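Local coordinates for protein peptide ABC transporter permease (Staphylococcus hominis, PDB 6EXS) that probably carries peptides, among them a thioalcohol-conjugated dipeptide that is a precursor of human axillary malodour, across the membrane as a POT family transporter, at residues A37-I40 with F41-F45; L169-F172 with V173-N177; N213-S216 with K217-R221. One frame throughout, in Å; residues are numbered along the deposited sequence.

Contact 1 (A37-I40 with F41-F45); sequences AMLI and FYMYF
I40 and F41 meet through their first torsions: I40 turns CG1 anti to the backbone N (chi1 -176°), which leaves CG2 between the backbone N and the carbonyl carbon, while the ring of F41 lies beside its own N, at chi1 -52°. That combination brings the methyl over one face of the ring, a CH-pi contact with I40 CG2 3.8 Å from the F41 ring centroid and only 15° off the normal. The same ring offers its edge to the backbone one turn back, where A37 O lies 3.3 Å from F41 CD2. L39 and M43 pair differently. A bend at chi3 folds the M43 thioether back, bringing its terminal methyl to the leucine branch point, M43 CE to L39 CG being 3.9 Å. I40 O takes two neighbours: the amide of Y44 in a hydrogen bond, and the edge of the Y44 ring, with CD1 3.1 Å from that I40 O. Behind the side chains run ordinary helical bonds, Y42 N to M38 O at 2.9 Å and M43 N to L39 O at 3.0 Å. Around the turn, F182 of helix 178-204 meets the Y42 ring edge-to-face, M63 of helix 56-72 lies on I40 and M43, and L314 of helix 309-316 packs on F41 and Y44. This is the last pair of turns of a long transmembrane helix of the major facilitator fold, which runs to Y44 and is left at F45, with the side chain of A37 about 8 Å from the bound conjugated peptide.

Contact 2 (L169-F172 with V173-N177); sequences LQHF and VDIRN
Q170 reaches forward one turn to D174, and this is the tight, polar flank of the contact. Its chain bends at chi2 (53°) and carries the amide round to the carboxylate, with Q170 NE2 2.8 Å from D174 OD1. The oxygen lies near the amide plane, but the N-H comes from above the carboxylate plane, 51° out of it, and the amide and carboxylate planes are 61° apart. Both ends have further partners: Q170 OE1 accepts from A333 N, NE2 also reaches E332, and D174 OD2 forms a salt bridge with R329. Such shared bonding should hold both groups in fixed rotations.

The helix ends just beyond, in a Schellman motif. R176 takes a positive phi, and N177 N closes back on F172 O at 2.8 Å. V173 O is gripped twice by R176, from opposite faces of its plane: by the backbone N at 3.1 Å, and by the guanidinium atom NH2 at 2.7 Å from V173 O. The F172 ring turns its edge to the carbonyl of N177, CD2 lying 3.5 Å from N177 O.

The outer flank is looser and open to solvent. There the side chains of the exposed pair H171 and I175 meet by packing, beside the backbone bond from I175 N to H171 O, with I175 CG1 standing over one face of the imidazole and I175 CD1 3.5 Å from H171 NE2.

On the inner flank the end of helix 147-174 packs against two others: M38 of helix 16-44 lies against L169, F172 and V173, while from helix 178-204 L184 touches L169 and F172, and F178 touches V173; R176 hydrogen-bonds to N50 and Q49 beyond helix 16-44.

Contact 3 (N213-S216 with K217-R221); sequences NPLS and KEEKR
S216 caps the helix that starts at K217: its hydroxyl oxygen accepts the amide of E219, with S216 OG 3.1 Å from E219 N. The hydroxyl sits between its own backbone N and carbonyl carbon (chi1 65°), a torsion that turns it forward over the first turn, where an amide would otherwise lack a helical acceptor. The serine carbonyl serves too, S216 O taking the amide K220 N at 3.0 Å in the first regular bond of the helix.

K220 also works through its side chain. The chain lies back along the preceding backbone and bends at chi4 (82°), which brings NZ within 3.0 Å of L215 O. The ammonium stands above that carbonyl's plane, 46° out of it and not on a lone pair.

E219 runs back beside the serine, its CB 3.3 Å from S216 OG. The carboxylate finds its strongest partner on helix 74-106, where R83 makes a salt bridge with OE1; the arginine probably keeps this group ionised.

Packing fills in around these bonds. L215 and E219 cross at about a right angle, L215 CD2 resting 3.9 Å from E219 CB. The aliphatic part of K220 also touches the leucine, K220 CG to L215 CB being 4.0 Å.

L215 also touches W79, R83 and I84, and N213 and L215 make backbone hydrogen bonds with D82 and R83, so the loop following helix 178-204 is fastened to helix 74-106 just where helix 217-243 begins.

Overall arrangement
Followed from the N terminus, contact 1 (37-45) ends helix 16-44, contact 2 (169-177) ends helix 147-174 and turns into helix 178-204, and contact 3 (213-221) opens helix 217-243. Each is a local turn of continuous chain; none nests in or crosses another, and they follow in series. Contacts 1 and 2, although far apart in sequence, sit with centres 11 Å apart and touch: the ring of F45 meets the R176 guanidinium, F45 CE2 lying 3.5 Å from R176 NH2, tying two helix ends together. Contact 3 stands alone at the surface, about 32 Å from contact 1 between nearest atoms, joined instead to helix 74-106.

Contact 1 (A37-I40 with F41-F45)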
ATOM      1  N   ALA A  37      -1.742  -6.345  10.648  1.00 33.42           N
ATOM      2  CA  ALA A  37      -2.394  -5.877  11.877  1.00 33.30           C
ATOM      3  C   ALA A  37      -1.743  -6.470  13.134  1.00 38.60           C
ATOM      4  O   ALA A  37      -1.671  -5.797  14.153  1.00 37.57           O
ATOM      5  CB  ALA A  37      -3.873  -6.235  11.852  1.00 33.67           C
ATOM      6  N   MET A  38      -1.261  -7.727  13.038  1.00 37.15           N
ATOM      7  CA  MET A  38      -0.605  -8.495  14.093  1.00 37.72           C
ATOM      8  C   MET A  38       0.883  -8.226  14.177  1.00 39.64           C
ATOM      9  O   MET A  38       1.430  -8.254  15.275  1.00 39.54           O
ATOM     10  CB  MET A  38      -0.789 -10.001  13.846  1.00 41.13           C
ATOM     11  CG  MET A  38      -2.213 -10.490  13.962  1.00 46.37           C
ATOM     12  SD  MET A  38      -2.260 -12.301  13.927  1.00 52.67           S
ATOM     13  CE  MET A  38      -2.065 -12.649  15.617  1.00 50.08           C
ATOM     14  N   LEU A  39       1.555  -8.038  13.019  1.00 35.14           N
ATOM     15  CA  LEU A  39       3.014  -7.881  12.926  1.00 34.38           C
ATOM     16  C   LEU A  39       3.604  -6.831  13.866  1.00 39.33           C
ATOM     17  O   LEU A  39       4.604  -7.136  14.514  1.00 40.78           O
ATOM     18  CB  LEU A  39       3.490  -7.640  11.481  1.00 33.25           C
ATOM     19  CG  LEU A  39       4.944  -8.055  11.184  1.00 37.72           C
ATOM     20  CD1 LEU A  39       5.106  -9.574  11.162  1.00 37.54           C
ATOM     21  CD2 LEU A  39       5.414  -7.476   9.856  1.00 40.67           C
ATOM     22  N   ILE A  40       2.996  -5.633  13.971  1.00 34.87           N
ATOM     23  CA  ILE A  40       3.522  -4.563  14.832  1.00 34.79           C
ATOM     24  C   ILE A  40       3.572  -5.001  16.306  1.00 39.56           C
ATOM     25  O   ILE A  40       4.614  -4.838  16.935  1.00 40.89           O
ATOM     26  CB  ILE A  40       2.813  -3.180  14.617  1.00 37.63           C
ATOM     27  CG1 ILE A  40       3.470  -2.044  15.468  1.00 38.73           C
ATOM     28  CG2 ILE A  40       1.275  -3.232  14.816  1.00 36.81           C
ATOM     29  CD1 ILE A  40       4.895  -1.632  15.098  1.00 38.84           C
ATOM     30  N   PHE A  41       2.495  -5.617  16.825  1.00 35.00           N
ATOM     31  CA  PHE A  41       2.425  -6.090  18.209  1.00 34.31           C
ATOM     32  C   PHE A  41       3.321  -7.290  18.445  1.00 39.65           C
ATOM     33  O   PHE A  41       4.041  -7.309  19.440  1.00 40.61           O
ATOM     34  CB  PHE A  41       0.980  -6.354  18.633  1.00 34.69           C
ATOM     35  CG  PHE A  41       0.113  -5.158  18.341  1.00 34.65           C
ATOM     36  CD1 PHE A  41       0.302  -3.961  19.021  1.00 36.91           C
ATOM     37  CD2 PHE A  41      -0.834  -5.201  17.322  1.00 34.95           C
ATOM     38  CE1 PHE A  41      -0.455  -2.838  18.705  1.00 37.79           C
ATOM     39  CE2 PHE A  41      -1.606  -4.085  17.024  1.00 36.68           C
ATOM     40  CZ  PHE A  41      -1.399  -2.904  17.699  1.00 35.34           C
ATOM     41  N   TYR A  42       3.337  -8.248  17.499  1.00 34.50           N
ATOM     42  CA  TYR A  42       4.198  -9.427  17.556  1.00 34.71           C
ATOM     43  C   TYR A  42       5.682  -9.024  17.681  1.00 40.79           C
ATOM     44  O   TYR A  42       6.408  -9.645  18.442  1.00 41.19           O
ATOM     45  CB  TYR A  42       3.984 -10.289  16.307  1.00 34.94           C
ATOM     46  CG  TYR A  42       4.906 -11.482  16.204  1.00 36.17           C
ATOM     47  CD1 TYR A  42       4.940 -12.452  17.206  1.00 37.69           C
ATOM     48  CD2 TYR A  42       5.708 -11.674  15.082  1.00 37.06           C
ATOM     49  CE1 TYR A  42       5.752 -13.577  17.096  1.00 38.46           C
ATOM     50  CE2 TYR A  42       6.523 -12.801  14.958  1.00 38.66           C
ATOM     51  CZ  TYR A  42       6.543 -13.750  15.971  1.00 46.60           C
ATOM     52  OH  TYR A  42       7.343 -14.864  15.864  1.00 48.32           O
ATOM     53  N   MET A  43       6.116  -7.968  16.961  1.00 37.14           N
ATOM     54  CA  MET A  43       7.494  -7.473  17.012  1.00 36.47           C
ATOM     55  C   MET A  43       7.897  -6.809  18.347  1.00 41.72           C
ATOM     56  O   MET A  43       8.913  -7.214  18.923  1.00 41.96           O
ATOM     57  CB  MET A  43       7.777  -6.531  15.837  1.00 37.72           C
ATOM     58  CG  MET A  43       7.847  -7.247  14.513  1.00 40.52           C
ATOM     59  SD  MET A  43       8.468  -6.197  13.198  1.00 44.38           S
ATOM     60  CE  MET A  43       7.037  -5.214  12.845  1.00 39.57           C
ATOM     61  N   TYR A  44       7.146  -5.778  18.825  1.00 38.26           N
ATOM     62  CA  TYR A  44       7.569  -5.065  20.031  1.00 39.16           C
ATOM     63  C   TYR A  44       7.043  -5.663  21.345  1.00 43.34           C
ATOM     64  O   TYR A  44       7.583  -5.311  22.405  1.00 43.64           O
ATOM     65  CB  TYR A  44       7.302  -3.548  19.953  1.00 40.82           C
ATOM     66  CG  TYR A  44       5.923  -3.082  20.366  1.00 42.60           C
ATOM     67  CD1 TYR A  44       4.870  -3.078  19.461  1.00 43.55           C
ATOM     68  CD2 TYR A  44       5.697  -2.540  21.630  1.00 43.98           C
ATOM     69  CE1 TYR A  44       3.606  -2.624  19.823  1.00 44.83           C
ATOM     70  CE2 TYR A  44       4.441  -2.056  21.996  1.00 44.19           C
ATOM     71  CZ  TYR A  44       3.396  -2.110  21.089  1.00 49.51           C
ATOM     72  OH  TYR A  44       2.144  -1.657  21.423  1.00 48.91           O
ATOM     73  N   PHE A  45       6.054  -6.589  21.301  1.00 39.31           N
ATOM     74  CA  PHE A  45       5.599  -7.230  22.543  1.00 39.32           C
ATOM     75  C   PHE A  45       6.761  -8.072  23.102  1.00 47.17           C
ATOM     76  O   PHE A  45       7.544  -8.628  22.321  1.00 47.85           O
ATOM     77  CB  PHE A  45       4.332  -8.093  22.352  1.00 39.27           C
ATOM     78  CG  PHE A  45       2.977  -7.399  22.322  1.00 38.81           C
ATOM     79  CD1 PHE A  45       2.881  -6.015  22.187  1.00 40.39           C
ATOM     80  CD2 PHE A  45       1.796  -8.138  22.395  1.00 38.66           C
ATOM     81  CE1 PHE A  45       1.628  -5.383  22.143  1.00 39.56           C
ATOM     82  CE2 PHE A  45       0.545  -7.505  22.364  1.00 39.51           C
ATOM     83  CZ  PHE A  45       0.471  -6.133  22.244  1.00 37.05           C
TER

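Contact 2 (L169-F172 with V173-N177)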
ATOM      1  N   LEU A 169      -8.531 -11.671  13.674  1.00 42.17           N
ATOM      2  CA  LEU A 169      -7.242 -11.917  14.307  1.00 41.53           C
ATOM      3  C   LEU A 169      -7.018 -11.180  15.626  1.00 44.74           C
ATOM      4  O   LEU A 169      -6.038 -11.479  16.312  1.00 45.19           O
ATOM      5  CB  LEU A 169      -6.111 -11.662  13.320  1.00 41.56           C
ATOM      6  CG  LEU A 169      -6.111 -12.659  12.157  1.00 47.65           C
ATOM      7  CD1 LEU A 169      -5.323 -12.155  11.024  1.00 48.65           C
ATOM      8  CD2 LEU A 169      -5.601 -14.023  12.578  1.00 50.13           C
ATOM      9  N   GLN A 170      -7.975 -10.328  16.052  1.00 40.49           N
ATOM     10  CA  GLN A 170      -7.895  -9.648  17.344  1.00 39.81           C
ATOM     11  C   GLN A 170      -7.829 -10.669  18.476  1.00 45.46           C
ATOM     12  O   GLN A 170      -7.064 -10.466  19.423  1.00 46.61           O
ATOM     13  CB  GLN A 170      -9.051  -8.653  17.540  1.00 40.46           C
ATOM     14  CG  GLN A 170      -9.020  -7.892  18.881  1.00 37.95           C
ATOM     15  CD  GLN A 170      -7.704  -7.201  19.180  1.00 49.21           C
ATOM     16  OE1 GLN A 170      -7.141  -6.483  18.348  1.00 41.15           O
ATOM     17  NE2 GLN A 170      -7.230  -7.329  20.415  1.00 33.02           N
ATOM     18  N   HIS A 171      -8.567 -11.797  18.338  1.00 42.54           N
ATOM     19  CA  HIS A 171      -8.588 -12.900  19.303  1.00 43.36           C
ATOM     20  C   HIS A 171      -7.195 -13.496  19.517  1.00 46.40           C
ATOM     21  O   HIS A 171      -6.806 -13.705  20.662  1.00 45.89           O
ATOM     22  CB  HIS A 171      -9.579 -14.002  18.877  1.00 45.01           C
ATOM     23  CG  HIS A 171      -9.445 -15.266  19.675  1.00 50.12           C
ATOM     24  ND1 HIS A 171      -9.801 -15.317  21.024  1.00 53.11           N
ATOM     25  CD2 HIS A 171      -8.951 -16.474  19.310  1.00 52.81           C
ATOM     26  CE1 HIS A 171      -9.525 -16.549  21.425  1.00 53.52           C
ATOM     27  NE2 HIS A 171      -9.012 -17.284  20.434  1.00 53.83           N
ATOM     28  N   PHE A 172      -6.447 -13.758  18.418  1.00 42.44           N
ATOM     29  CA  PHE A 172      -5.110 -14.349  18.473  1.00 42.35           C
ATOM     30  C   PHE A 172      -4.089 -13.442  19.142  1.00 47.32           C
ATOM     31  O   PHE A 172      -3.199 -13.946  19.820  1.00 47.20           O
ATOM     32  CB  PHE A 172      -4.653 -14.798  17.092  1.00 43.79           C
ATOM     33  CG  PHE A 172      -5.440 -15.958  16.542  1.00 45.34           C
ATOM     34  CD1 PHE A 172      -6.622 -15.748  15.838  1.00 47.76           C
ATOM     35  CD2 PHE A 172      -4.986 -17.260  16.702  1.00 47.85           C
ATOM     36  CE1 PHE A 172      -7.346 -16.821  15.321  1.00 48.94           C
ATOM     37  CE2 PHE A 172      -5.703 -18.333  16.170  1.00 51.41           C
ATOM     38  CZ  PHE A 172      -6.880 -18.105  15.481  1.00 49.17           C
ATOM     39  N   VAL A 173      -4.241 -12.107  18.990  1.00 44.49           N
ATOM     40  CA  VAL A 173      -3.408 -11.100  19.663  1.00 44.08           C
ATOM     41  C   VAL A 173      -3.773 -11.135  21.161  1.00 49.05           C
ATOM     42  O   VAL A 173      -2.869 -11.169  21.999  1.00 50.51           O
ATOM     43  CB  VAL A 173      -3.564  -9.673  19.067  1.00 46.76           C
ATOM     44  CG1 VAL A 173      -2.544  -8.708  19.672  1.00 46.70           C
ATOM     45  CG2 VAL A 173      -3.445  -9.690  17.545  1.00 45.52           C
ATOM     46  N   ASP A 174      -5.089 -11.181  21.490  1.00 44.60           N
ATOM     47  CA  ASP A 174      -5.582 -11.252  22.877  1.00 44.93           C
ATOM     48  C   ASP A 174      -5.033 -12.461  23.657  1.00 48.58           C
ATOM     49  O   ASP A 174      -4.552 -12.280  24.771  1.00 49.75           O
ATOM     50  CB  ASP A 174      -7.123 -11.233  22.919  1.00 46.97           C
ATOM     51  CG  ASP A 174      -7.765  -9.887  22.626  1.00 55.61           C
ATOM     52  OD1 ASP A 174      -7.066  -8.857  22.738  1.00 56.14           O
ATOM     53  OD2 ASP A 174      -8.986  -9.860  22.341  1.00 60.89           O
ATOM     54  N   ILE A 175      -5.079 -13.677  23.071  1.00 43.99           N
ATOM     55  CA  ILE A 175      -4.571 -14.904  23.705  1.00 44.10           C
ATOM     56  C   ILE A 175      -3.057 -15.091  23.472  1.00 47.10           C
ATOM     57  O   ILE A 175      -2.488 -16.076  23.951  1.00 48.21           O
ATOM     58  CB  ILE A 175      -5.393 -16.183  23.331  1.00 47.45           C
ATOM     59  CG1 ILE A 175      -5.282 -16.533  21.823  1.00 47.58           C
ATOM     60  CG2 ILE A 175      -6.846 -16.066  23.797  1.00 47.47           C
ATOM     61  CD1 ILE A 175      -5.695 -17.947  21.434  1.00 56.17           C
ATOM     62  N   ARG A 176      -2.413 -14.152  22.745  1.00 41.64           N
ATOM     63  CA  ARG A 176      -0.969 -14.131  22.430  1.00 40.91           C
ATOM     64  C   ARG A 176      -0.519 -15.356  21.575  1.00 44.32           C
ATOM     65  O   ARG A 176       0.621 -15.814  21.668  1.00 43.90           O
ATOM     66  CB  ARG A 176      -0.094 -13.955  23.712  1.00 40.55           C
ATOM     67  CG  ARG A 176      -0.466 -12.767  24.611  1.00 41.95           C
ATOM     68  CD  ARG A 176      -0.068 -11.429  24.013  1.00 48.39           C
ATOM     69  NE  ARG A 176      -0.256 -10.326  24.957  1.00 53.23           N
ATOM     70  CZ  ARG A 176      -1.172  -9.367  24.838  1.00 60.50           C
ATOM     71  NH1 ARG A 176      -1.250  -8.403  25.741  1.00 34.53           N
ATOM     72  NH2 ARG A 176      -1.998  -9.351  23.801  1.00 53.75           N
ATOM     73  N   ASN A 177      -1.424 -15.855  20.723  1.00 40.63           N
ATOM     74  CA  ASN A 177      -1.153 -16.966  19.816  1.00 39.73           C
ATOM     75  C   ASN A 177      -0.866 -16.366  18.447  1.00 42.55           C
ATOM     76  O   ASN A 177      -1.724 -16.360  17.568  1.00 43.05           O
ATOM     77  CB  ASN A 177      -2.341 -17.948  19.792  1.00 36.50           C
ATOM     78  CG  ASN A 177      -2.130 -19.232  19.018  1.00 56.00           C
ATOM     79  OD1 ASN A 177      -3.083 -19.958  18.737  1.00 59.17           O
ATOM     80  ND2 ASN A 177      -0.900 -19.556  18.642  1.00 44.07           N
TER

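Contact 3 (N213-S216 with K217-R221)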
ATOM      1  N   ASN A 213       6.150  -7.790 -24.403  1.00 52.29           N
ATOM      2  CA  ASN A 213       7.410  -7.420 -25.033  1.00 53.25           C
ATOM      3  C   ASN A 213       8.498  -8.413 -24.598  1.00 58.29           C
ATOM      4  O   ASN A 213       9.301  -8.056 -23.733  1.00 58.12           O
ATOM      5  CB  ASN A 213       7.781  -5.971 -24.671  1.00 53.53           C
ATOM      6  CG  ASN A 213       6.722  -4.962 -25.039  1.00 82.70           C
ATOM      7  OD1 ASN A 213       5.873  -4.589 -24.223  1.00 81.36           O
ATOM      8  ND2 ASN A 213       6.734  -4.510 -26.283  1.00 76.08           N
ATOM      9  N   PRO A 214       8.544  -9.666 -25.141  1.00 55.56           N
ATOM     10  CA  PRO A 214       9.572 -10.621 -24.680  1.00 55.77           C
ATOM     11  C   PRO A 214      11.002 -10.210 -25.017  1.00 62.38           C
ATOM     12  O   PRO A 214      11.226  -9.417 -25.934  1.00 63.19           O
ATOM     13  CB  PRO A 214       9.168 -11.944 -25.338  1.00 58.03           C
ATOM     14  CG  PRO A 214       8.353 -11.572 -26.487  1.00 62.58           C
ATOM     15  CD  PRO A 214       7.670 -10.278 -26.162  1.00 57.48           C
ATOM     16  N   LEU A 215      11.964 -10.725 -24.241  1.00 59.51           N
ATOM     17  CA  LEU A 215      13.379 -10.406 -24.390  1.00 60.54           C
ATOM     18  C   LEU A 215      14.047 -11.190 -25.517  1.00 68.48           C
ATOM     19  O   LEU A 215      13.734 -12.366 -25.739  1.00 68.85           O
ATOM     20  CB  LEU A 215      14.134 -10.662 -23.071  1.00 59.68           C
ATOM     21  CG  LEU A 215      13.700  -9.895 -21.821  1.00 62.14           C
ATOM     22  CD1 LEU A 215      14.216 -10.573 -20.597  1.00 61.93           C
ATOM     23  CD2 LEU A 215      14.219  -8.474 -21.831  1.00 64.01           C
ATOM     24  N   SER A 216      15.011 -10.545 -26.199  1.00 66.99           N
ATOM     25  CA  SER A 216      15.795 -11.176 -27.259  1.00 68.77           C
ATOM     26  C   SER A 216      16.874 -12.064 -26.601  1.00 74.81           C
ATOM     27  O   SER A 216      16.992 -12.055 -25.372  1.00 73.60           O
ATOM     28  CB  SER A 216      16.422 -10.116 -28.161  1.00 72.09           C
ATOM     29  OG  SER A 216      17.374  -9.313 -27.482  1.00 78.70           O
ATOM     30  N   LYS A 217      17.643 -12.834 -27.401  1.00 73.67           N
ATOM     31  CA  LYS A 217      18.706 -13.703 -26.886  1.00 74.32           C
ATOM     32  C   LYS A 217      19.799 -12.879 -26.204  1.00 79.15           C
ATOM     33  O   LYS A 217      20.231 -13.235 -25.106  1.00 77.60           O
ATOM     34  CB  LYS A 217      19.284 -14.596 -27.994  1.00 78.91           C
ATOM     35  CG  LYS A 217      18.303 -15.649 -28.519  1.00 97.74           C
ATOM     36  CD  LYS A 217      18.397 -16.971 -27.757  1.00109.44           C
ATOM     37  CE  LYS A 217      17.144 -17.806 -27.888  1.00120.16           C
ATOM     38  NZ  LYS A 217      16.070 -17.353 -26.961  1.00125.78           N
ATOM     39  N   GLU A 218      20.185 -11.742 -26.823  1.00 77.84           N
ATOM     40  CA  GLU A 218      21.195 -10.822 -26.290  1.00 78.41           C
ATOM     41  C   GLU A 218      20.665  -9.981 -25.121  1.00 80.51           C
ATOM     42  O   GLU A 218      21.463  -9.596 -24.264  1.00 80.11           O
ATOM     43  CB  GLU A 218      21.846  -9.953 -27.388  1.00 81.56           C
ATOM     44  CG  GLU A 218      20.893  -9.066 -28.179  1.00 94.98           C
ATOM     45  CD  GLU A 218      21.527  -8.021 -29.082  1.00118.10           C
ATOM     46  OE1 GLU A 218      20.766  -7.218 -29.667  1.00114.82           O
ATOM     47  OE2 GLU A 218      22.774  -7.992 -29.201  1.00110.61           O
ATOM     48  N   GLU A 219      19.331  -9.712 -25.069  1.00 75.68           N
ATOM     49  CA  GLU A 219      18.701  -8.986 -23.954  1.00 73.69           C
ATOM     50  C   GLU A 219      18.670  -9.850 -22.693  1.00 76.04           C
ATOM     51  O   GLU A 219      18.884  -9.327 -21.603  1.00 74.70           O
ATOM     52  CB  GLU A 219      17.295  -8.484 -24.303  1.00 74.09           C
ATOM     53  CG  GLU A 219      17.299  -7.102 -24.936  1.00 83.70           C
ATOM     54  CD  GLU A 219      15.943  -6.434 -25.068  1.00 97.31           C
ATOM     55  OE1 GLU A 219      14.993  -7.089 -25.553  1.00 82.55           O
ATOM     56  OE2 GLU A 219      15.842  -5.237 -24.714  1.00 89.83           O
ATOM     57  N   LYS A 220      18.450 -11.178 -22.848  1.00 72.99           N
ATOM     58  CA  LYS A 220      18.457 -12.158 -21.753  1.00 72.44           C
ATOM     59  C   LYS A 220      19.849 -12.201 -21.099  1.00 79.30           C
ATOM     60  O   LYS A 220      19.957 -12.273 -19.872  1.00 78.05           O
ATOM     61  CB  LYS A 220      18.062 -13.559 -22.255  1.00 74.67           C
ATOM     62  CG  LYS A 220      16.570 -13.728 -22.520  1.00 82.71           C
ATOM     63  CD  LYS A 220      16.220 -15.162 -22.886  1.00 89.66           C
ATOM     64  CE  LYS A 220      14.916 -15.273 -23.642  1.00 97.05           C
ATOM     65  NZ  LYS A 220      15.086 -14.997 -25.097  1.00104.24           N
ATOM     66  N   ARG A 221      20.907 -12.119 -21.931  1.00 79.09           N
ATOM     67  CA  ARG A 221      22.306 -12.112 -21.500  1.00 80.38           C
ATOM     68  C   ARG A 221      22.664 -10.765 -20.837  1.00 84.37           C
ATOM     69  O   ARG A 221      23.354 -10.757 -19.815  1.00 83.67           O
ATOM     70  CB  ARG A 221      23.248 -12.415 -22.685  1.00 82.62           C
ATOM     71  CG  ARG A 221      22.994 -13.757 -23.374  1.00 94.30           C
ATOM     72  CD  ARG A 221      24.158 -14.722 -23.241  1.00110.26           C
ATOM     73  NE  ARG A 221      24.034 -15.573 -22.055  1.00120.98           N
ATOM     74  CZ  ARG A 221      24.927 -16.486 -21.681  1.00134.70           C
ATOM     75  NH1 ARG A 221      26.028 -16.679 -22.397  1.00123.31           N
ATOM     76  NH2 ARG A 221      24.727 -17.211 -20.589  1.00119.05           N
TER